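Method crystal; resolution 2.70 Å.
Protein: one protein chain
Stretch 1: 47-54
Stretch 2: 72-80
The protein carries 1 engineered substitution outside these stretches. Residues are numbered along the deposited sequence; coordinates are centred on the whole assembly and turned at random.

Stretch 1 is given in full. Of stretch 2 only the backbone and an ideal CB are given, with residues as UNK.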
# COMPACT_ATOMS: atom_id res chain seq x y z
N GLY A 47 -2.80 -3.90 11.45
CA GLY A 47 -1.68 -3.67 12.37
C GLY A 47 -1.40 -4.91 13.20
O GLY A 47 -2.18 -5.26 14.08
N ALA A 48 -0.28 -5.57 12.91
CA ALA A 48 0.06 -6.84 13.56
C ALA A 48 0.31 -6.68 15.06
O ALA A 48 -0.17 -7.49 15.85
CB ALA A 48 1.28 -7.46 12.89
N SER A 49 1.05 -5.65 15.44
CA SER A 49 1.37 -5.41 16.85
C SER A 49 0.15 -5.55 17.74
O SER A 49 0.12 -6.41 18.62
CB SER A 49 1.98 -4.02 17.04
OG SER A 49 3.28 -3.96 16.47
N TYR A 50 -0.86 -4.72 17.50
CA TYR A 50 -2.05 -4.70 18.35
C TYR A 50 -2.89 -5.97 18.20
O TYR A 50 -3.37 -6.52 19.19
CB TYR A 50 -2.89 -3.44 18.08
CG TYR A 50 -2.50 -2.26 18.95
CD1 TYR A 50 -1.50 -1.37 18.55
CD2 TYR A 50 -3.13 -2.03 20.18
CE1 TYR A 50 -1.14 -0.30 19.35
CE2 TYR A 50 -2.77 -0.96 20.98
CZ TYR A 50 -1.78 -0.09 20.56
OH TYR A 50 -1.43 0.98 21.35
N VAL A 51 -3.07 -6.43 16.97
CA VAL A 51 -3.85 -7.64 16.70
C VAL A 51 -3.22 -8.86 17.37
O VAL A 51 -3.91 -9.68 17.98
CB VAL A 51 -4.01 -7.89 15.19
CG1 VAL A 51 -4.58 -9.28 14.91
CG2 VAL A 51 -4.91 -6.83 14.58
N ALA A 52 -1.90 -8.99 17.27
CA ALA A 52 -1.17 -10.08 17.90
C ALA A 52 -1.26 -9.98 19.42
O ALA A 52 -1.47 -10.97 20.11
CB ALA A 52 0.28 -10.10 17.45
N LYS A 53 -1.08 -8.76 19.93
CA LYS A 53 -1.17 -8.51 21.37
C LYS A 53 -2.50 -9.01 21.92
O LYS A 53 -2.52 -9.73 22.92
CB LYS A 53 -1.01 -7.00 21.67
CG LYS A 53 -0.89 -6.65 23.15
CD LYS A 53 -1.52 -5.29 23.46
CE LYS A 53 -1.53 -4.98 24.96
NZ LYS A 53 -0.34 -4.20 25.39
N PHE A 54 -3.59 -8.66 21.26
CA PHE A 54 -4.93 -8.98 21.76
C PHE A 54 -5.36 -10.43 21.51
O PHE A 54 -6.16 -10.98 22.27
CB PHE A 54 -5.97 -7.98 21.24
CG PHE A 54 -6.11 -6.77 22.11
CD1 PHE A 54 -5.12 -5.81 22.15
CD2 PHE A 54 -7.22 -6.62 22.93
CE1 PHE A 54 -5.24 -4.70 22.98
CE2 PHE A 54 -7.35 -5.52 23.76
CZ PHE A 54 -6.36 -4.56 23.79
N UNK A 72 9.75 -11.22 13.01
CA UNK A 72 10.61 -10.47 13.92
C UNK A 72 9.93 -9.25 14.52
O UNK A 72 10.15 -8.93 15.69
CB UNK A 72 11.88 -10.03 13.19
N UNK A 73 9.10 -8.56 13.73
CA UNK A 73 8.36 -7.40 14.23
C UNK A 73 7.54 -7.76 15.46
O UNK A 73 7.48 -7.00 16.43
CB UNK A 73 7.45 -6.84 13.14
N UNK A 74 6.91 -8.94 15.42
CA UNK A 74 6.10 -9.41 16.54
C UNK A 74 6.94 -9.69 17.79
O UNK A 74 6.53 -9.34 18.90
CB UNK A 74 5.34 -10.67 16.13
N UNK A 75 8.11 -10.31 17.61
CA UNK A 75 9.03 -10.58 18.73
C UNK A 75 9.58 -9.28 19.35
O UNK A 75 9.72 -9.19 20.57
CB UNK A 75 10.19 -11.45 18.25
N UNK A 76 9.87 -8.30 18.50
CA UNK A 76 10.35 -6.99 18.97
C UNK A 76 9.34 -6.34 19.94
O UNK A 76 9.74 -5.63 20.86
CB UNK A 76 10.60 -6.06 17.78
N UNK A 77 8.05 -6.61 19.73
CA UNK A 77 7.00 -6.06 20.59
C UNK A 77 6.56 -6.99 21.73
O UNK A 77 5.48 -6.81 22.31
CB UNK A 77 5.78 -5.71 19.73
N UNK A 78 7.39 -7.97 22.07
CA UNK A 78 7.17 -8.82 23.25
C UNK A 78 6.14 -9.92 23.10
O UNK A 78 5.58 -10.39 24.10
CB UNK A 78 6.75 -7.94 24.43
N UNK A 79 5.90 -10.36 21.87
CA UNK A 79 4.98 -11.47 21.62
C UNK A 79 5.69 -12.79 21.94
O UNK A 79 6.72 -13.10 21.35
CB UNK A 79 4.48 -11.46 20.17
N UNK A 80 5.12 -13.54 22.88
CA UNK A 80 5.69 -14.82 23.34
C UNK A 80 5.16 -15.99 22.53
O UNK A 80 5.85 -17.00 22.37
CB UNK A 80 5.38 -15.04 24.82

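Stretch 1 enters its helix at Gly47 and offers the second stretch a modest surface: the methyl groups of Ala48 and Ala52, with the hydroxyl of Ser49 beside them.

Position 72 lies out of reach, and its ideal CB has nothing of stretch 1 within 5.5 Å, so many helix-compatible residues would suit. It is Leu72.

At position 73 CA-to-CB points toward stretch 1, but a short side chain would fall short. A long one, polar or apolar, could approach Ala48 and the hydroxyl of Ser49. The residue is Glu73, extended with chi1 and chi2 both t. Its OE1 comes 4.3 Å from Ala48 CB and its OE2 4.2 Å from Ser49 OG, too far for a hydrogen bond; OE2 finds its partner elsewhere in the structure.

Position 74 has its CA 6.2 Å from the CA of Ser49. CA-to-CB points sideways, with the ideal CB 5.3 Å from Ala52 CB. The two alanine methyls ask for an apolar side chain, and leucine, isoleucine or methionine could serve. Leu74, with chi1 m and chi2 t, brings CD2 to 3.4 Å from Ala52 CB and 3.9 Å from Ala48 CB, so one methyl touches successive turns of the helix.

Positions 75 and 76 are out of reach, and stretch 1 sets no demand on them. Arg75 turns to its own stretch, where its NH1 donates a 2.6 Å hydrogen bond to the carbonyl O of residue 79; Glu76 makes no contact with stretch 1.

Position 77 leaves helical backbone angles, yet its CB points toward stretch 1, 4.5 Å from Ser49 OG. Polar residues, or a flexible chain with an aliphatic stem, would fit beside the hydroxyl. Lys77 lies alongside the hydroxyl, its CG 3.7 Å and its NZ 3.8 Å from Ser49 OG; no hydrogen bond forms across the stretches.

Position 78 has phi of 79°, which favours glycine whatever stretch 1 offers, although asparagine also tolerates such angles. It is Gly78, and its N bonds back to the carbonyl O of Arg75.

At position 79 CB again points toward stretch 1, 5.2 Å from Ala52 CB. A branched or long aliphatic chain would suit. Ile79, with both chi angles m, sets CD1 3.7 Å from Ala52 CB and also 3.7 Å from Lys53 N, extending the apolar contact begun by Leu74.

Position 80 is out of reach and free in type; Lys80 makes no contact with stretch 1.

Stretch 2 (72-80) LELREKGIK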
# COMPACT_ATOMS: atom_id res chain seq x y z
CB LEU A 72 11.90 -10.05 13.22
CG LEU A 72 12.86 -11.21 12.91
CD1 LEU A 72 13.92 -10.77 11.91
CD2 LEU A 72 13.49 -11.76 14.18
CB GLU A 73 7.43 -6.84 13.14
CG GLU A 73 6.59 -5.64 13.57
CD GLU A 73 5.53 -5.25 12.55
OE1 GLU A 73 5.20 -6.08 11.68
OE2 GLU A 73 5.03 -4.12 12.63
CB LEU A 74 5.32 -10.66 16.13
CG LEU A 74 4.25 -10.44 15.05
CD1 LEU A 74 3.74 -11.77 14.52
CD2 LEU A 74 3.11 -9.59 15.59
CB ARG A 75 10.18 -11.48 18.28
CG ARG A 75 9.81 -12.94 18.12
CD ARG A 75 9.76 -13.67 19.46
NE ARG A 75 9.55 -15.11 19.29
CZ ARG A 75 8.39 -15.75 19.43
NH1 ARG A 75 7.27 -15.10 19.75
NH2 ARG A 75 8.34 -17.06 19.25
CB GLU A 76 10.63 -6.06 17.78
CG GLU A 76 11.78 -5.08 17.98
CD GLU A 76 11.45 -3.93 18.93
OE1 GLU A 76 12.21 -3.74 19.91
OE2 GLU A 76 10.45 -3.22 18.70
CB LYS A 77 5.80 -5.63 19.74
CG LYS A 77 6.09 -4.45 18.82
CD LYS A 77 6.21 -3.14 19.60
CE LYS A 77 6.85 -2.04 18.78
NZ LYS A 77 6.01 -1.65 17.61
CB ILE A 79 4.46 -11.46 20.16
CG1 ILE A 79 3.69 -10.17 19.86
CG2 ILE A 79 3.59 -12.68 19.89
CD1 ILE A 79 2.35 -10.05 20.56
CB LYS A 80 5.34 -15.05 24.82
CG LYS A 80 5.78 -13.95 25.77
CD LYS A 80 5.07 -14.07 27.11
CE LYS A 80 5.33 -12.86 28.00
NZ LYS A 80 6.77 -12.73 28.38
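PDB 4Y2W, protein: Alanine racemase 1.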